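Local coordinates for putative uncharacterized protein (Mycobacterium tuberculosis, PDB 2ZQ5) that probably transfers sulfuryl groups from an activated sulfate donor to an acceptor molecule, as a sulfotransferase of the P-loop NTPase-like fold, at residues A[7-11]-A[58-62]; A[239-243]-A[303-307]; A[149-153]-A[164-168]. One frame throughout, in Å; residues are numbered along the deposited sequence.

Interaction 1 of 3, residues A[7-11]-A[58-62]; sequences RKDVA and SKMNR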
loop_
_atom_site.group_PDB
_atom_site.type_symbol
_atom_site.label_atom_id
_atom_site.label_comp_id
_atom_site.label_asym_id
_atom_site.label_seq_id
_atom_site.Cartn_x
_atom_site.Cartn_y
_atom_site.Cartn_z
ATOM N N ARG A 7 13.633 -25.637 -4.025
ATOM C CA ARG A 7 12.905 -25.793 -5.315
ATOM C C ARG A 7 11.981 -24.607 -5.577
ATOM O O ARG A 7 12.278 -23.482 -5.173
ATOM C CB ARG A 7 12.100 -27.100 -5.321
ATOM C CG ARG A 7 10.977 -27.187 -4.292
ATOM C CD ARG A 7 11.487 -27.009 -2.873
ATOM N NE ARG A 7 10.697 -27.772 -1.912
ATOM C CZ ARG A 7 10.634 -29.099 -1.887
ATOM N NH1 ARG A 7 11.314 -29.813 -2.774
ATOM N NH2 ARG A 7 9.897 -29.713 -0.973
ATOM N N LYS A 8 10.863 -24.859 -6.252
ATOM C CA LYS A 8 9.917 -23.794 -6.567
ATOM C C LYS A 8 8.890 -23.537 -5.472
ATOM O O LYS A 8 8.064 -22.635 -5.592
ATOM C CB LYS A 8 9.212 -24.091 -7.891
ATOM C CG LYS A 8 10.142 -24.029 -9.096
ATOM C CD LYS A 8 9.389 -24.200 -10.403
ATOM C CE LYS A 8 8.761 -25.578 -10.510
ATOM N NZ LYS A 8 8.089 -25.758 -11.825
ATOM N N ASP A 9 8.938 -24.330 -4.406
ATOM C CA ASP A 9 8.019 -24.144 -3.289
ATOM C C ASP A 9 8.413 -22.868 -2.557
ATOM O O ASP A 9 9.590 -22.504 -2.527
ATOM C CB ASP A 9 8.103 -25.327 -2.322
ATOM C CG ASP A 9 7.161 -26.454 -2.694
ATOM O OD1 ASP A 9 7.145 -26.866 -3.872
ATOM O OD2 ASP A 9 6.438 -26.933 -1.796
ATOM N N VAL A 10 7.433 -22.182 -1.978
ATOM C CA VAL A 10 7.713 -20.957 -1.244
ATOM C C VAL A 10 8.183 -21.323 0.163
ATOM O O VAL A 10 9.357 -21.157 0.487
ATOM C CB VAL A 10 6.462 -20.052 -1.159
ATOM C CG1 VAL A 10 6.792 -18.773 -0.404
ATOM C CG2 VAL A 10 5.971 -19.717 -2.563
ATOM N N ALA A 11 7.262 -21.833 0.979
ATOM C CA ALA A 11 7.559 -22.240 2.351
ATOM C C ALA A 11 6.264 -22.579 3.080
ATOM O O ALA A 11 5.176 -22.322 2.571
ATOM C CB ALA A 11 8.288 -21.119 3.091
ATOM N N SER A 58 9.695 -18.030 -6.321
ATOM C CA SER A 58 9.478 -18.629 -5.009
ATOM C C SER A 58 10.423 -18.009 -3.983
ATOM O O SER A 58 10.032 -17.754 -2.841
ATOM C CB SER A 58 9.695 -20.142 -5.075
ATOM O OG SER A 58 10.970 -20.447 -5.605
ATOM N N LYS A 59 11.662 -17.760 -4.390
ATOM C CA LYS A 59 12.642 -17.161 -3.494
ATOM C C LYS A 59 12.200 -15.753 -3.104
ATOM O O LYS A 59 12.272 -15.370 -1.934
ATOM C CB LYS A 59 14.018 -17.098 -4.165
ATOM C CG LYS A 59 15.079 -16.405 -3.320
ATOM C CD LYS A 59 16.396 -16.259 -4.070
ATOM C CE LYS A 59 17.420 -15.511 -3.227
ATOM N NZ LYS A 59 18.706 -15.305 -3.949
ATOM N N MET A 60 11.728 -14.991 -4.086
ATOM C CA MET A 60 11.287 -13.626 -3.832
ATOM C C MET A 60 10.076 -13.574 -2.911
ATOM O O MET A 60 10.051 -12.804 -1.952
ATOM C CB MET A 60 10.963 -12.912 -5.148
ATOM C CG MET A 60 12.160 -12.744 -6.074
ATOM S SD MET A 60 13.554 -11.920 -5.267
ATOM C CE MET A 60 12.949 -10.264 -5.170
ATOM N N ASN A 61 9.069 -14.393 -3.189
ATOM C CA ASN A 61 7.888 -14.375 -2.343
ATOM C C ASN A 61 8.170 -14.913 -0.947
ATOM O O ASN A 61 7.534 -14.496 0.022
ATOM C CB ASN A 61 6.743 -15.123 -3.020
ATOM C CG ASN A 61 6.130 -14.315 -4.143
ATOM O OD1 ASN A 61 5.605 -13.225 -3.916
ATOM N ND2 ASN A 61 6.204 -14.835 -5.364
ATOM N N ARG A 62 9.126 -15.830 -0.834
ATOM C CA ARG A 62 9.483 -16.360 0.474
ATOM C C ARG A 62 10.065 -15.189 1.266
ATOM O O ARG A 62 9.779 -15.014 2.452
ATOM C CB ARG A 62 10.514 -17.487 0.325
ATOM C CG ARG A 62 11.035 -18.046 1.639
ATOM C CD ARG A 62 11.790 -19.363 1.440
ATOM N NE ARG A 62 12.851 -19.272 0.438
ATOM C CZ ARG A 62 12.776 -19.784 -0.788
ATOM N NH1 ARG A 62 11.685 -20.430 -1.180
ATOM N NH2 ARG A 62 13.794 -19.653 -1.626
#
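Ser58 sits against the backbone of the N-terminal loop, where its CB comes to 3.0 Å from Lys8 O and 3.5 Å from Asp9 O. Its small side chain suits the spot, for the loop chain comes within 4.8 Å of the helix here, measured from Val10 CA to Ser58 CA. The hydroxyl lies between the backbone N and the carbonyl carbon (chi1 55°), which lets OG turn back along its own chain and hydrogen-bond to the carbonyls of Val55, at the start of helix 55-81, and Thr54 just before it. Arg7 O is 3.3 Å from the same OG. Asn61 offers mainly its backbone: Val10 CG1 rests 4.1 Å from Asn61 C, while the side-chain ND2 of Asn61 makes a weak hydrogen bond to Gly57 O. Arg62 carries the polar half of the contact. Its CB, CG and CD pass beside Val10 O, and the bend at chi3 (53°) brings NH1 to the same oxygen in a hydrogen bond of 3.0 Å. The bond is nearly straight, 166° at the hydrogen, and lies in both the carbonyl plane and the guanidinium plane, so a lone pair is met by an N-H pointing straight at it. Val10 CG1 meanwhile packs 3.7 Å from Arg62 CA, and Tyr47, Gln48 and Leu53 also touch the valine, a compact branched residue suited to a buried place. The arrangement is loop-on-helix packing: the lead-in to helix 13-24 lies against the first turns of helix 55-81, in a part of the chain that has helices but no strands.

Interaction 2 of 3, residues A[239-243]-A[303-307]; sequences LDALM and ARAKY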
loop_
_atom_site.group_PDB
_atom_site.type_symbol
_atom_site.label_atom_id
_atom_site.label_comp_id
_atom_site.label_asym_id
_atom_site.label_seq_id
_atom_site.Cartn_x
_atom_site.Cartn_y
_atom_site.Cartn_z
ATOM N N LEU A 239 -13.301 0.268 2.268
ATOM C CA LEU A 239 -13.828 1.514 2.791
ATOM C C LEU A 239 -14.638 1.340 4.075
ATOM O O LEU A 239 -14.535 2.167 4.980
ATOM C CB LEU A 239 -14.671 2.223 1.732
ATOM C CG LEU A 239 -15.213 3.584 2.169
ATOM C CD1 LEU A 239 -14.064 4.513 2.551
ATOM C CD2 LEU A 239 -16.041 4.180 1.038
ATOM N N ASP A 240 -15.440 0.282 4.172
ATOM C CA ASP A 240 -16.220 0.094 5.392
ATOM C C ASP A 240 -15.305 -0.092 6.597
ATOM O O ASP A 240 -15.569 0.455 7.667
ATOM C CB ASP A 240 -17.175 -1.102 5.278
ATOM C CG ASP A 240 -18.312 -0.855 4.299
ATOM O OD1 ASP A 240 -18.841 0.276 4.258
ATOM O OD2 ASP A 240 -18.688 -1.803 3.579
ATOM N N ALA A 241 -14.226 -0.854 6.426
ATOM C CA ALA A 241 -13.288 -1.077 7.520
ATOM C C ALA A 241 -12.577 0.226 7.852
ATOM O O ALA A 241 -12.320 0.534 9.019
ATOM C CB ALA A 241 -12.269 -2.147 7.135
ATOM N N LEU A 242 -12.255 0.988 6.815
ATOM C CA LEU A 242 -11.582 2.261 6.987
ATOM C C LEU A 242 -12.455 3.199 7.818
ATOM O O LEU A 242 -11.990 3.776 8.804
ATOM C CB LEU A 242 -11.284 2.866 5.608
ATOM C CG LEU A 242 -10.392 4.107 5.508
ATOM C CD1 LEU A 242 -9.911 4.247 4.071
ATOM C CD2 LEU A 242 -11.142 5.355 5.953
ATOM N N MET A 243 -13.720 3.340 7.436
ATOM C CA MET A 243 -14.623 4.224 8.169
ATOM C C MET A 243 -14.933 3.720 9.577
ATOM O O MET A 243 -15.148 4.518 10.486
ATOM C CB MET A 243 -15.926 4.431 7.387
ATOM C CG MET A 243 -15.733 5.072 6.015
ATOM S SD MET A 243 -14.877 6.669 6.072
ATOM C CE MET A 243 -16.236 7.774 6.373
ATOM N N ALA A 303 -19.758 1.049 -1.363
ATOM C CA ALA A 303 -19.602 1.356 0.051
ATOM C C ALA A 303 -19.688 2.840 0.387
ATOM O O ALA A 303 -20.213 3.220 1.429
ATOM C CB ALA A 303 -18.279 0.791 0.555
ATOM N N ARG A 304 -19.166 3.675 -0.500
ATOM C CA ARG A 304 -19.157 5.118 -0.291
ATOM C C ARG A 304 -20.548 5.731 -0.121
ATOM O O ARG A 304 -20.719 6.707 0.611
ATOM C CB ARG A 304 -18.426 5.770 -1.463
ATOM C CG ARG A 304 -18.402 7.284 -1.480
ATOM C CD ARG A 304 -17.630 7.746 -2.703
ATOM N NE ARG A 304 -17.648 9.193 -2.866
ATOM C CZ ARG A 304 -16.953 9.839 -3.793
ATOM N NH1 ARG A 304 -16.187 9.161 -4.641
ATOM N NH2 ARG A 304 -17.021 11.160 -3.874
ATOM N N ALA A 305 -21.540 5.150 -0.786
ATOM C CA ALA A 305 -22.905 5.666 -0.725
ATOM C C ALA A 305 -23.505 5.817 0.676
ATOM O O ALA A 305 -24.288 6.737 0.918
ATOM C CB ALA A 305 -23.818 4.795 -1.587
ATOM N N LYS A 306 -23.141 4.934 1.601
ATOM C CA LYS A 306 -23.704 4.987 2.950
ATOM C C LYS A 306 -23.076 6.021 3.876
ATOM O O LYS A 306 -23.545 6.211 4.997
ATOM C CB LYS A 306 -23.598 3.618 3.625
ATOM C CG LYS A 306 -22.227 3.332 4.207
ATOM C CD LYS A 306 -22.205 2.041 5.009
ATOM C CE LYS A 306 -22.406 0.839 4.111
ATOM N NZ LYS A 306 -21.342 0.783 3.076
ATOM N N TYR A 307 -22.022 6.687 3.419
ATOM C CA TYR A 307 -21.345 7.668 4.259
ATOM C C TYR A 307 -21.614 9.108 3.849
ATOM O O TYR A 307 -22.150 9.373 2.777
ATOM C CB TYR A 307 -19.840 7.387 4.261
ATOM C CG TYR A 307 -19.520 6.005 4.779
ATOM C CD1 TYR A 307 -19.685 5.694 6.127
ATOM C CD2 TYR A 307 -19.125 4.986 3.912
ATOM C CE1 TYR A 307 -19.475 4.405 6.601
ATOM C CE2 TYR A 307 -18.912 3.689 4.376
ATOM C CZ TYR A 307 -19.093 3.404 5.722
ATOM O OH TYR A 307 -18.933 2.119 6.188
HETATM O O HOH W 1 -18.146 1.146 8.522
#
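Asp240 and Tyr307 meet through a hydrogen bond of 2.7 Å from the tyrosine OH to Asp240 OD1. The same oxygen takes a second bond, a salt bridge of 2.8 Å from Lys306 NZ. The lysine uses the syn lone pair, whereas the hydroxyl arrives on the anti side, 20° out of the carboxylate plane; an acid suits this place because one oxygen can receive both donors. A water gives hydrogen bonds to both Asp240 O and Tyr307 OH. Beside this polar edge, Met243 lies over one face of the phenol ring, its CG 3.7 Å from the centroid in a CH-pi contact, with SD farther above the face in a Met-aromatic contact. Lys306 CG covers the opposite face; both unbranched chains can lie along a ring. Bends at chi3 and chi4 (67° and 59°) curl the lysine back until NZ also bonds Ala303 O. Leu239 packs on the helix end, its CD2 3.5 Å from Arg304 CA and its CB against Ala303 CB. Farther out, Phe312 touches Leu239, Arg304 and Tyr307, and Arg304 forms a salt bridge with Asp314. The type I turn from Arg304 to Tyr307 leads from helix 282-304 toward edge strand 312-316, packing on helix 239-245 in the alpha/beta, P-loop-like sulfotransferase fold.

Interaction 3 of 3, residues A[149-153]-A[164-168]; sequences DFTQH and HFMAA. Unlike the reference sequence in segment 149-153: Asp149 (reference Gln).
Phe150 packs flat against the loop backbone, and this is the more enclosed half of the contact, where one ring face is covered by main chain. Ala167 CA stands over the centre of the ring, 3.9 Å from its centroid and 11° off the normal, in a CH-pi contact. The peptide before it spreads over the same face toward the rim, with Met166 O 3.4 Å from Phe150 CD1. At the ring's edge, close to its plane, Phe165 CB fills in at 3.8 Å from Phe150 CD1. A large flat side chain suits this place because it can lie along an extended backbone, and the small alanine lets the main chain come near. The loop has further ties: Glu170 OE1 accepts a hydrogen bond from Ala167 N, and the backbone of Ala168 hydrogen-bonds to that of Trp123 in helix 122-126.

One helical turn on, the solvent side is built differently. Here Phe165 is exposed and His153 only partly covered, and their rings meet obliquely, planes 37° apart and centroids separated by 4.0 Å. Phe165 CE1 lies over the centre of the imidazole, 3.2 Å from His153 NE2. The histidine CG is anti to its backbone N (chi1 -171°), which carries the ring out from helix 141-156 to reach the phenylalanine.

With no hydrogen bond between the two segments, their chemistry implies attachment by ring-face, ring-edge and other van der Waals contacts, set by shape and not by directed polar bonds.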
loop_
_atom_site.group_PDB
_atom_site.type_symbol
_atom_site.label_atom_id
_atom_site.label_comp_id
_atom_site.label_asym_id
_atom_site.label_seq_id
_atom_site.Cartn_x
_atom_site.Cartn_y
_atom_site.Cartn_z
ATOM N N ASP A 149 20.973 0.104 2.544
ATOM C CA ASP A 149 20.438 -0.972 1.716
ATOM C C ASP A 149 19.912 -0.425 0.394
ATOM O O ASP A 149 20.194 -0.978 -0.670
ATOM C CB ASP A 149 19.308 -1.705 2.446
ATOM C CG ASP A 149 19.807 -2.542 3.609
ATOM O OD1 ASP A 149 20.351 -1.969 4.573
ATOM O OD2 ASP A 149 19.654 -3.780 3.556
ATOM N N PHE A 150 19.146 0.660 0.466
ATOM C CA PHE A 150 18.583 1.283 -0.728
ATOM C C PHE A 150 19.678 1.721 -1.694
ATOM O O PHE A 150 19.751 1.237 -2.823
ATOM C CB PHE A 150 17.734 2.500 -0.350
ATOM C CG PHE A 150 17.274 3.308 -1.534
ATOM C CD1 PHE A 150 16.380 2.771 -2.456
ATOM C CD2 PHE A 150 17.751 4.599 -1.740
ATOM C CE1 PHE A 150 15.969 3.507 -3.567
ATOM C CE2 PHE A 150 17.348 5.344 -2.846
ATOM C CZ PHE A 150 16.454 4.797 -3.762
ATOM N N THR A 151 20.520 2.646 -1.244
ATOM C CA THR A 151 21.612 3.157 -2.063
ATOM C C THR A 151 22.400 2.006 -2.679
ATOM O O THR A 151 22.898 2.109 -3.801
ATOM C CB THR A 151 22.575 4.024 -1.227
ATOM O OG1 THR A 151 21.844 5.088 -0.606
ATOM C CG2 THR A 151 23.663 4.617 -2.113
ATOM N N GLN A 152 22.504 0.909 -1.935
ATOM C CA GLN A 152 23.225 -0.271 -2.396
ATOM C C GLN A 152 22.490 -0.951 -3.546
ATOM O O GLN A 152 22.973 -0.966 -4.679
ATOM C CB GLN A 152 23.405 -1.260 -1.239
ATOM C CG GLN A 152 24.134 -2.543 -1.614
ATOM C CD GLN A 152 25.525 -2.282 -2.159
ATOM O OE1 GLN A 152 26.366 -1.681 -1.488
ATOM N NE2 GLN A 152 25.776 -2.737 -3.381
ATOM N N HIS A 153 21.319 -1.507 -3.249
ATOM C CA HIS A 153 20.517 -2.198 -4.252
ATOM C C HIS A 153 20.272 -1.311 -5.471
ATOM O O HIS A 153 20.124 -1.806 -6.589
ATOM C CB HIS A 153 19.182 -2.636 -3.646
ATOM C CG HIS A 153 18.384 -3.542 -4.532
ATOM N ND1 HIS A 153 17.851 -3.128 -5.734
ATOM C CD2 HIS A 153 18.042 -4.845 -4.397
ATOM C CE1 HIS A 153 17.214 -4.137 -6.300
ATOM N NE2 HIS A 153 17.315 -5.191 -5.509
ATOM N N HIS A 164 11.644 -3.052 -6.982
ATOM C CA HIS A 164 11.931 -1.631 -7.009
ATOM C C HIS A 164 11.815 -1.124 -5.579
ATOM O O HIS A 164 10.795 -1.328 -4.916
ATOM C CB HIS A 164 10.929 -0.915 -7.915
ATOM C CG HIS A 164 9.503 -1.256 -7.620
ATOM N ND1 HIS A 164 9.023 -2.547 -7.671
ATOM C CD2 HIS A 164 8.456 -0.480 -7.254
ATOM C CE1 HIS A 164 7.743 -2.553 -7.347
ATOM N NE2 HIS A 164 7.373 -1.310 -7.090
ATOM N N PHE A 165 12.871 -0.480 -5.098
ATOM C CA PHE A 165 12.880 0.040 -3.742
ATOM C C PHE A 165 12.577 1.528 -3.724
ATOM O O PHE A 165 12.464 2.165 -4.770
ATOM C CB PHE A 165 14.232 -0.245 -3.081
ATOM C CG PHE A 165 14.529 -1.711 -2.925
ATOM C CD1 PHE A 165 14.634 -2.533 -4.042
ATOM C CD2 PHE A 165 14.672 -2.279 -1.663
ATOM C CE1 PHE A 165 14.877 -3.898 -3.908
ATOM C CE2 PHE A 165 14.916 -3.644 -1.518
ATOM C CZ PHE A 165 15.016 -4.455 -2.644
ATOM N N MET A 166 12.442 2.073 -2.523
ATOM C CA MET A 166 12.126 3.482 -2.343
ATOM C C MET A 166 13.125 4.116 -1.381
ATOM O O MET A 166 13.699 3.429 -0.535
ATOM C CB MET A 166 10.706 3.599 -1.787
ATOM C CG MET A 166 10.237 5.001 -1.467
ATOM S SD MET A 166 8.582 4.961 -0.743
ATOM C CE MET A 166 7.568 5.174 -2.203
ATOM N N ALA A 167 13.342 5.422 -1.515
ATOM C CA ALA A 167 14.264 6.120 -0.624
ATOM C C ALA A 167 13.715 6.002 0.793
ATOM O O ALA A 167 12.504 6.076 1.001
ATOM C CB ALA A 167 14.383 7.584 -1.024
ATOM N N ALA A 168 14.608 5.825 1.761
ATOM C CA ALA A 168 14.219 5.669 3.159
ATOM C C ALA A 168 13.343 6.789 3.709
ATOM O O ALA A 168 12.527 6.563 4.602
ATOM C CB ALA A 168 15.467 5.517 4.028
#

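All three contacts lie away from the centre of the chain, and each brings a helix against a loop, a turn or, in interaction 2, also the end of another helix. Interactions 1 and 2 are partly buried, whereas interaction 3 is a surface contact. Their centres place interaction 2 across the chain's centre from both others, about 36 Å from interaction 1 and 35 Å from interaction 3; interactions 1 and 3 are about 22 Å apart, and no two touch. None shares a helix with another. Only interaction 2 involves a salt bridge, next to the parallel sheet; interaction 1 relies on an arginine-to-carbonyl bond in the helical N-terminal region, and interaction 3 on aromatic rings against the loop that follows the same helix.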